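Local atomic coordinates of sensor protein (Geobacter sulfurreducens, PDB entry 3H7M), a protein that is the sensor domain, resembling periplasmic binding proteins, of a membrane histidine kinase that probably autophosphorylates on histidine using ATP in response to a signal. Residues 98-103 and 182-187; 118-123 and 161-166; 153-158 and 176-181. All blocks are in the same frame, centred on the assembly; numbering follows the deposited sequence. Where two conformers were deposited one is given.

Contact 1: 98-103 and 182-187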
loop_
_atom_site.group_PDB
_atom_site.type_symbol
_atom_site.label_atom_id
_atom_site.label_comp_id
_atom_site.label_asym_id
_atom_site.label_seq_id
_atom_site.Cartn_x
_atom_site.Cartn_y
_atom_site.Cartn_z
ATOM N N HIS A 98 5.070 6.129 7.106
ATOM C CA HIS A 98 5.946 6.521 6.012
ATOM C C HIS A 98 7.299 6.864 6.585
ATOM O O HIS A 98 7.508 6.882 7.798
ATOM C CB HIS A 98 5.437 7.737 5.265
ATOM C CG HIS A 98 4.328 7.442 4.317
ATOM N ND1 HIS A 98 3.027 7.269 4.730
ATOM C CD2 HIS A 98 4.326 7.288 2.973
ATOM C CE1 HIS A 98 2.267 7.023 3.676
ATOM N NE2 HIS A 98 3.030 7.030 2.598
ATOM N N ALA A 99 8.232 7.144 5.702
ATOM C CA ALA A 99 9.548 7.488 6.175
ATOM C C ALA A 99 10.286 8.231 5.099
ATOM O O ALA A 99 9.928 8.165 3.920
ATOM C CB ALA A 99 10.297 6.237 6.553
ATOM N N ILE A 100 11.277 8.998 5.524
ATOM C CA ILE A 100 12.110 9.697 4.576
ATOM C C ILE A 100 13.390 8.861 4.486
ATOM O O ILE A 100 14.012 8.498 5.494
ATOM C CB ILE A 100 12.455 11.113 5.036
ATOM C CG1 ILE A 100 11.197 11.985 5.026
ATOM C CG2 ILE A 100 13.524 11.698 4.113
ATOM C CD1 ILE A 100 11.411 13.342 5.691
ATOM N N PHE A 101 13.744 8.554 3.257
ATOM C CA PHE A 101 14.910 7.757 2.919
ATOM C C PHE A 101 15.963 8.655 2.251
ATOM O O PHE A 101 15.620 9.601 1.521
ATOM C CB PHE A 101 14.489 6.649 1.935
ATOM C CG PHE A 101 13.654 5.565 2.564
ATOM C CD1 PHE A 101 14.262 4.479 3.196
ATOM C CD2 PHE A 101 12.261 5.634 2.540
ATOM C CE1 PHE A 101 13.502 3.484 3.790
ATOM C CE2 PHE A 101 11.498 4.637 3.135
ATOM C CZ PHE A 101 12.122 3.560 3.761
ATOM N N ALA A 102 17.230 8.332 2.486
ATOM C CA ALA A 102 18.349 9.074 1.910
ATOM C C ALA A 102 19.575 8.175 1.791
ATOM O O ALA A 102 19.655 7.151 2.469
ATOM C CB ALA A 102 18.691 10.263 2.802
ATOM N N ARG A 103 20.536 8.572 0.952
ATOM C CA ARG A 103 21.779 7.818 0.830
ATOM C C ARG A 103 22.502 8.125 2.127
ATOM O O ARG A 103 22.319 9.209 2.676
ATOM C CB ARG A 103 22.586 8.276 -0.380
ATOM C CG ARG A 103 21.871 8.027 -1.698
ATOM C CD ARG A 103 22.718 8.420 -2.901
ATOM N NE ARG A 103 23.067 9.833 -2.851
ATOM C CZ ARG A 103 22.275 10.824 -3.250
ATOM N NH1 ARG A 103 21.067 10.574 -3.752
ATOM N NH2 ARG A 103 22.698 12.074 -3.135
ATOM N N VAL A 182 19.176 4.590 3.677
ATOM C CA VAL A 182 18.813 4.454 5.090
ATOM C C VAL A 182 17.573 5.291 5.288
ATOM O O VAL A 182 17.348 6.280 4.581
ATOM C CB VAL A 182 19.866 5.030 6.073
ATOM C CG1 VAL A 182 21.097 4.170 6.091
ATOM C CG2 VAL A 182 20.212 6.466 5.681
ATOM N N PRO A 183 16.727 4.884 6.223
ATOM C CA PRO A 183 15.506 5.649 6.491
ATOM C C PRO A 183 15.922 6.658 7.537
ATOM O O PRO A 183 16.323 6.258 8.627
ATOM C CB PRO A 183 14.565 4.602 7.073
ATOM C CG PRO A 183 15.511 3.652 7.801
ATOM C CD PRO A 183 16.687 3.546 6.844
ATOM N N VAL A 184 15.868 7.950 7.219
ATOM C CA VAL A 184 16.274 8.961 8.204
ATOM C C VAL A 184 15.110 9.489 9.039
ATOM O O VAL A 184 15.183 9.523 10.269
ATOM C CB VAL A 184 16.991 10.161 7.545
ATOM C CG1 VAL A 184 16.107 10.814 6.518
ATOM C CG2 VAL A 184 17.369 11.173 8.619
ATOM N N ALA A 185 14.041 9.907 8.372
ATOM C CA ALA A 185 12.869 10.414 9.075
ATOM C C ALA A 185 11.861 9.283 9.111
ATOM O O ALA A 185 11.279 8.917 8.087
ATOM C CB ALA A 185 12.291 11.618 8.347
ATOM N N ARG A 186 11.652 8.739 10.298
ATOM C CA ARG A 186 10.744 7.625 10.461
ATOM C C ARG A 186 9.376 7.985 11.023
ATOM O O ARG A 186 9.046 9.159 11.210
ATOM C CB ARG A 186 11.423 6.570 11.340
ATOM C CG ARG A 186 12.775 6.107 10.778
ATOM C CD ARG A 186 13.889 6.228 11.796
ATOM N NE ARG A 186 13.704 5.303 12.908
ATOM C CZ ARG A 186 13.626 3.983 12.772
ATOM N NH1 ARG A 186 13.715 3.436 11.568
ATOM N NH2 ARG A 186 13.463 3.208 13.838
ATOM N N SER A 187 8.583 6.945 11.258
ATOM C CA SER A 187 7.232 7.041 11.808
ATOM C C SER A 187 6.432 8.324 11.550
ATOM O O SER A 187 5.650 8.759 12.407
ATOM C CB SER A 187 7.274 6.763 13.316
ATOM O OG SER A 187 7.689 5.429 13.578
#

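Contact 2: 118-123 and 161-166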
loop_
_atom_site.group_PDB
_atom_site.type_symbol
_atom_site.label_atom_id
_atom_site.label_comp_id
_atom_site.label_asym_id
_atom_site.label_seq_id
_atom_site.Cartn_x
_atom_site.Cartn_y
_atom_site.Cartn_z
ATOM N N ARG A 118 14.330 20.667 -1.859
ATOM C CA ARG A 118 15.112 19.512 -2.268
ATOM C C ARG A 118 14.357 18.623 -3.231
ATOM O O ARG A 118 13.135 18.625 -3.264
ATOM C CB ARG A 118 15.563 18.747 -1.038
ATOM C CG ARG A 118 16.487 19.596 -0.197
ATOM C CD ARG A 118 16.929 18.925 1.084
ATOM N NE ARG A 118 17.818 19.795 1.849
ATOM C CZ ARG A 118 18.901 20.378 1.346
ATOM N NH1 ARG A 118 19.232 20.184 0.075
ATOM N NH2 ARG A 118 19.648 21.163 2.113
ATOM N N LYS A 119 15.094 17.891 -4.051
ATOM C CA LYS A 119 14.477 17.018 -5.038
ATOM C C LYS A 119 14.009 15.759 -4.302
ATOM O O LYS A 119 14.776 15.141 -3.563
ATOM C CB LYS A 119 15.493 16.699 -6.132
ATOM C CG LYS A 119 14.876 16.166 -7.401
ATOM C CD LYS A 119 15.940 15.747 -8.410
ATOM C CE LYS A 119 15.296 15.360 -9.740
ATOM N NZ LYS A 119 16.297 15.018 -10.787
ATOM N N VAL A 120 12.746 15.390 -4.504
ATOM C CA VAL A 120 12.154 14.259 -3.802
ATOM C C VAL A 120 11.347 13.293 -4.647
ATOM O O VAL A 120 10.441 13.706 -5.379
ATOM C CB VAL A 120 11.233 14.755 -2.716
ATOM C CG1 VAL A 120 10.558 13.583 -2.040
ATOM C CG2 VAL A 120 12.021 15.604 -1.729
ATOM N N ALA A 121 11.659 12.000 -4.538
ATOM C CA ALA A 121 10.907 11.019 -5.302
ATOM C C ALA A 121 9.829 10.384 -4.430
ATOM O O ALA A 121 9.974 10.278 -3.195
ATOM C CB ALA A 121 11.845 9.938 -5.840
ATOM N N LEU A 122 8.738 9.966 -5.060
ATOM C CA LEU A 122 7.675 9.311 -4.312
ATOM C C LEU A 122 6.632 8.711 -5.208
ATOM O O LEU A 122 6.535 9.040 -6.392
ATOM C CB LEU A 122 7.036 10.251 -3.290
ATOM C CG LEU A 122 6.454 11.583 -3.736
ATOM C CD1 LEU A 122 5.282 11.366 -4.697
ATOM C CD2 LEU A 122 5.999 12.323 -2.484
ATOM N N HIS A 123 5.851 7.819 -4.625
ATOM C CA HIS A 123 4.857 7.084 -5.369
ATOM C C HIS A 123 3.805 7.932 -6.045
ATOM O O HIS A 123 3.163 8.766 -5.415
ATOM C CB HIS A 123 4.196 6.052 -4.463
ATOM C CG HIS A 123 3.596 4.914 -5.217
ATOM N ND1 HIS A 123 2.869 3.918 -4.607
ATOM C CD2 HIS A 123 3.602 4.627 -6.541
ATOM C CE1 HIS A 123 2.447 3.067 -5.527
ATOM N NE2 HIS A 123 2.879 3.474 -6.708
ATOM N N TYR A 161 16.073 12.953 -1.924
ATOM C CA TYR A 161 15.420 12.186 -0.872
ATOM C C TYR A 161 14.282 11.483 -1.519
ATOM O O TYR A 161 13.933 11.774 -2.676
ATOM C CB TYR A 161 14.849 13.090 0.212
ATOM C CG TYR A 161 15.897 13.788 1.025
ATOM C CD1 TYR A 161 16.487 13.154 2.112
ATOM C CD2 TYR A 161 16.340 15.070 0.674
ATOM C CE1 TYR A 161 17.501 13.773 2.838
ATOM C CE2 TYR A 161 17.360 15.702 1.392
ATOM C CZ TYR A 161 17.934 15.049 2.472
ATOM O OH TYR A 161 18.926 15.661 3.195
ATOM N N ALA A 162 13.726 10.534 -0.784
ATOM C CA ALA A 162 12.555 9.814 -1.257
ATOM C C ALA A 162 11.709 9.584 -0.029
ATOM O O ALA A 162 12.235 9.402 1.073
ATOM C CB ALA A 162 12.940 8.487 -1.891
ATOM N N VAL A 163 10.396 9.631 -0.221
ATOM C CA VAL A 163 9.439 9.406 0.859
ATOM C C VAL A 163 8.525 8.264 0.421
ATOM O O VAL A 163 7.804 8.379 -0.571
ATOM C CB VAL A 163 8.598 10.680 1.136
ATOM C CG1 VAL A 163 7.366 10.325 1.966
ATOM C CG2 VAL A 163 9.455 11.728 1.874
ATOM N N VAL A 164 8.577 7.144 1.135
ATOM C CA VAL A 164 7.735 6.008 0.774
ATOM C C VAL A 164 7.383 5.282 2.036
ATOM O O VAL A 164 7.930 5.588 3.101
ATOM C CB VAL A 164 8.440 5.023 -0.186
ATOM C CG1 VAL A 164 8.934 5.742 -1.410
ATOM C CG2 VAL A 164 9.584 4.346 0.521
ATOM N N ALA A 165 6.462 4.330 1.924
ATOM C CA ALA A 165 6.042 3.591 3.095
ATOM C C ALA A 165 7.245 2.858 3.644
ATOM O O ALA A 165 7.989 2.185 2.927
ATOM C CB ALA A 165 4.937 2.617 2.743
ATOM N N MET A 166 7.430 3.022 4.937
ATOM C CA MET A 166 8.519 2.420 5.647
ATOM C C MET A 166 8.784 0.934 5.363
ATOM O O MET A 166 9.861 0.548 4.873
ATOM C CB MET A 166 8.269 2.611 7.133
ATOM C CG MET A 166 9.234 1.885 8.001
ATOM S SD MET A 166 10.719 2.840 8.175
ATOM C CE MET A 166 10.249 3.788 9.654
#

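Contact 3: 153-158 and 176-181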
loop_
_atom_site.group_PDB
_atom_site.type_symbol
_atom_site.label_atom_id
_atom_site.label_comp_id
_atom_site.label_asym_id
_atom_site.label_seq_id
_atom_site.Cartn_x
_atom_site.Cartn_y
_atom_site.Cartn_z
ATOM N N LEU A 153 15.998 5.615 -7.792
ATOM C CA LEU A 153 16.483 6.924 -8.220
ATOM C C LEU A 153 17.305 7.527 -7.105
ATOM O O LEU A 153 18.365 8.094 -7.331
ATOM C CB LEU A 153 15.322 7.852 -8.547
ATOM C CG LEU A 153 15.780 9.225 -9.052
ATOM C CD1 LEU A 153 16.333 9.082 -10.450
ATOM C CD2 LEU A 153 14.610 10.200 -9.060
ATOM N N LEU A 154 16.818 7.409 -5.887
ATOM C CA LEU A 154 17.577 7.933 -4.779
ATOM C C LEU A 154 18.938 7.224 -4.706
ATOM O O LEU A 154 19.985 7.852 -4.540
ATOM C CB LEU A 154 16.823 7.669 -3.499
ATOM C CG LEU A 154 17.481 8.149 -2.218
ATOM C CD1 LEU A 154 17.508 9.699 -2.189
ATOM C CD2 LEU A 154 16.681 7.594 -1.036
ATOM N N ALA A 155 18.896 5.898 -4.820
ATOM C CA ALA A 155 20.077 5.069 -4.731
ATOM C C ALA A 155 21.069 5.451 -5.816
ATOM O O ALA A 155 22.286 5.464 -5.590
ATOM C CB ALA A 155 19.694 3.619 -4.863
ATOM N N ALA A 156 20.521 5.779 -6.979
ATOM C CA ALA A 156 21.293 6.167 -8.142
ATOM C C ALA A 156 21.747 7.620 -8.143
ATOM O O ALA A 156 22.236 8.111 -9.164
ATOM C CB ALA A 156 20.479 5.898 -9.399
ATOM N N GLY A 157 21.581 8.309 -7.019
ATOM C CA GLY A 157 21.960 9.713 -6.949
ATOM C C GLY A 157 21.156 10.563 -7.924
ATOM O O GLY A 157 21.599 11.630 -8.327
ATOM N N GLY A 158 19.973 10.074 -8.297
ATOM C CA GLY A 158 19.087 10.762 -9.224
ATOM C C GLY A 158 18.092 11.749 -8.607
ATOM O O GLY A 158 17.314 12.362 -9.337
ATOM N N ASN A 176 16.139 -5.299 -3.714
ATOM C CA ASN A 176 16.821 -4.690 -4.830
ATOM C C ASN A 176 18.224 -4.255 -4.432
ATOM O O ASN A 176 18.843 -3.506 -5.143
ATOM C CB ASN A 176 16.001 -3.505 -5.343
ATOM C CG ASN A 176 14.728 -3.948 -6.048
ATOM O OD1 ASN A 176 13.670 -3.347 -5.886
ATOM N ND2 ASN A 176 14.831 -4.999 -6.839
ATOM N N ARG A 177 18.692 -4.703 -3.269
ATOM C CA ARG A 177 20.034 -4.381 -2.824
ATOM C C ARG A 177 20.454 -2.906 -2.903
ATOM O O ARG A 177 21.549 -2.584 -3.364
ATOM C CB ARG A 177 21.025 -5.239 -3.610
ATOM C CG ARG A 177 20.923 -6.688 -3.234
ATOM C CD ARG A 177 21.888 -7.550 -3.994
ATOM N NE ARG A 177 21.668 -8.944 -3.658
ATOM C CZ ARG A 177 22.297 -9.962 -4.225
ATOM N NH1 ARG A 177 23.208 -9.750 -5.176
ATOM N NH2 ARG A 177 22.007 -11.198 -3.838
ATOM N N LEU A 178 19.589 -2.017 -2.446
ATOM C CA LEU A 178 19.901 -0.587 -2.431
ATOM C C LEU A 178 20.553 -0.330 -1.093
ATOM O O LEU A 178 19.995 0.365 -0.240
ATOM C CB LEU A 178 18.622 0.204 -2.522
ATOM C CG LEU A 178 17.804 -0.259 -3.716
ATOM C CD1 LEU A 178 16.568 0.626 -3.820
ATOM C CD2 LEU A 178 18.647 -0.166 -4.978
ATOM N N THR A 179 21.752 -0.869 -0.922
ATOM C CA THR A 179 22.417 -0.777 0.367
ATOM C C THR A 179 23.055 0.534 0.775
ATOM O O THR A 179 23.682 0.603 1.831
ATOM C CB THR A 179 23.425 -1.932 0.538
ATOM O OG1 THR A 179 24.485 -1.812 -0.428
ATOM C CG2 THR A 179 22.714 -3.266 0.343
ATOM N N ASN A 180 22.898 1.574 -0.039
ATOM C CA ASN A 180 23.414 2.883 0.339
ATOM C C ASN A 180 22.239 3.701 0.916
ATOM O O ASN A 180 22.428 4.842 1.338
ATOM C CB ASN A 180 24.038 3.611 -0.877
ATOM C CG ASN A 180 23.105 3.673 -2.059
ATOM O OD1 ASN A 180 22.306 2.764 -2.259
ATOM N ND2 ASN A 180 23.202 4.739 -2.864
ATOM N N LEU A 181 21.032 3.121 0.947
ATOM C CA LEU A 181 19.855 3.844 1.481
ATOM C C LEU A 181 19.574 3.557 2.944
ATOM O O LEU A 181 19.723 2.433 3.405
ATOM C CB LEU A 181 18.574 3.516 0.687
ATOM C CG LEU A 181 18.624 3.728 -0.829
ATOM C CD1 LEU A 181 17.308 3.433 -1.473
ATOM C CD2 LEU A 181 19.045 5.161 -1.107
#

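Contact 1: 98-103 and 182-187
Ile100 and Ala185 meet closely on one face of an antiparallel strand pair. CD1 of Ile100 lies 3.3 Å from CB of Ala185. The Ile100 side chain also runs beside Val184, pointing the same way, with Ile100 CG2 3.6 Å from Val184 CG1. CG2 stands anti to the backbone N, which puts it beside Val184 CG1. The backbone is irregular at this point. Val184 and Ala185 both face Ile100, which makes a classic beta bulge. Because the bulge sets both residues opposite it, Ile100 O is shared by two N-H groups, Val184 N at 2.6 Å and Ala185 N at 3.2 Å. Ile100 N in turn gives its hydrogen to Ala185 O. Past the bulge the pairing is regular again, and Ala102 and Val182 exchange two backbone bonds of 2.9 Å, N to O each way. On the opposite face the Phe101 ring meets Pro183 obliquely, with CE1 3.6 Å from Pro183 CB. The Arg186 and Ser187 end is looser. The side chains of Arg186 and Ser187 both set out away from strand 98-103, and both residues are exposed. Arg186 is also poorly ordered. The strands belong to the mixed sheet of this solute-binding-protein fold. Strand 161-165 flanks 98-103 on its other edge, where Phe101 bonds with Ala162. Helix 166-175 packs on the Phe101 face through Met170 and Ile173.

Contact 2: 118-123 and 161-166
The Tyr161 ring and the Arg118 guanidinium meet obliquely, their planes 58° apart. The touching atom of the arginine is aliphatic: CD lies 3.3 Å from Tyr161 CE2. The Arg118 chain is extended from CG to NE, which carries CD past the CE2 corner of the ring. The Tyr161 side chain also touches Ala102 of strand 87-103 and the loop residue Pro107. A glycine in place of Tyr161 would probably leave Arg118 CD without its ring partner and open a gap beside Ala102. The two strands run parallel, 20° apart. Tyr161 N binds Lys119 O, Ala121 N binds Tyr161 O at 2.9 Å, and Val163 N binds Ala121 O at 3.1 Å. Helix 147-155 links strand 141-144 to strand 161-165, with strand 120-123 between them, a beta-alpha-beta crossover in keeping with the type 2 periplasmic-binding-protein family. Val120 and Val163 lie on the same face as Tyr161, with Val120 CG1 4.5 Å from Val163 CG2. On the other face Ala121 CB stands 4.3 Å from Ala162 CB. These small side chains pack against Ala150 and Leu154 of helix 147-155. Leu122, on the Tyr161 face, packs against His129 and Leu132 of helix 127-133.

Contact 3: 153-158 and 176-181
Ala155, in the last turn of a helix that a Schellman motif closes, faces a type I beta turn running from Leu178 to Leu181. Asn180 bonds to the helix end: its ND2 gives a hydrogen to Ala155 O at 3.0 Å, with an angle of 150° at the hydrogen. The donor lies in the carbonyl plane, on a lone pair, and the acceptor lies close to the amide plane of Asn180. Asn180 CG sits between the backbone N and the carbonyl carbon (chi1 52°), which brings it toward Ala155 O. Asn180 OD1 rests 3.8 Å from Ala155 CB. In the Schellman motif Gly157 is the C-prime residue with positive phi, and Gly158 N binds Leu153 O while Gly157 N binds Leu154 O. Arg177 plays the same part at the end of helix 166-175. The apolar contacts centre on Leu181. Its CD2 reaches 3.4 Å from Leu154 CD2, and the two side chains cross obliquely. Ala155 CB points toward the turn and lies 3.9 Å from Leu178 CD2 and 4.1 Å from Leu181 CD2. Leu151 of helix 147-155 extends this apolar patch, touching both Leu178 and Leu181. Leu154 O is also bonded by Arg103 NH1 of strand 87-103.

Overall arrangement
After the earlier strands and helices of residues 13-84, the chain reaches strand 87-103, which is one side of contact 1. It then passes through strand 120-123, helix 147-155, strand 161-165 and helix 166-175. Strand 181-198 closes the large loop of contact 1. Contacts 2 and 3 are both nested in that loop. They cross each other, because helix 147-155 comes before strand 161-165 closes contact 2, and the 176-181 turn follows it. Contacts 1 and 2 share one sheet, with strands 87-103 and 161-165 as neighbours. Contact 3 ties the C-terminal end of helix 147-155 to the turn leading into strand 181-198. A probable hydrogen bond from Lys119 NZ to Gly158 O joins contact 2 to contact 3.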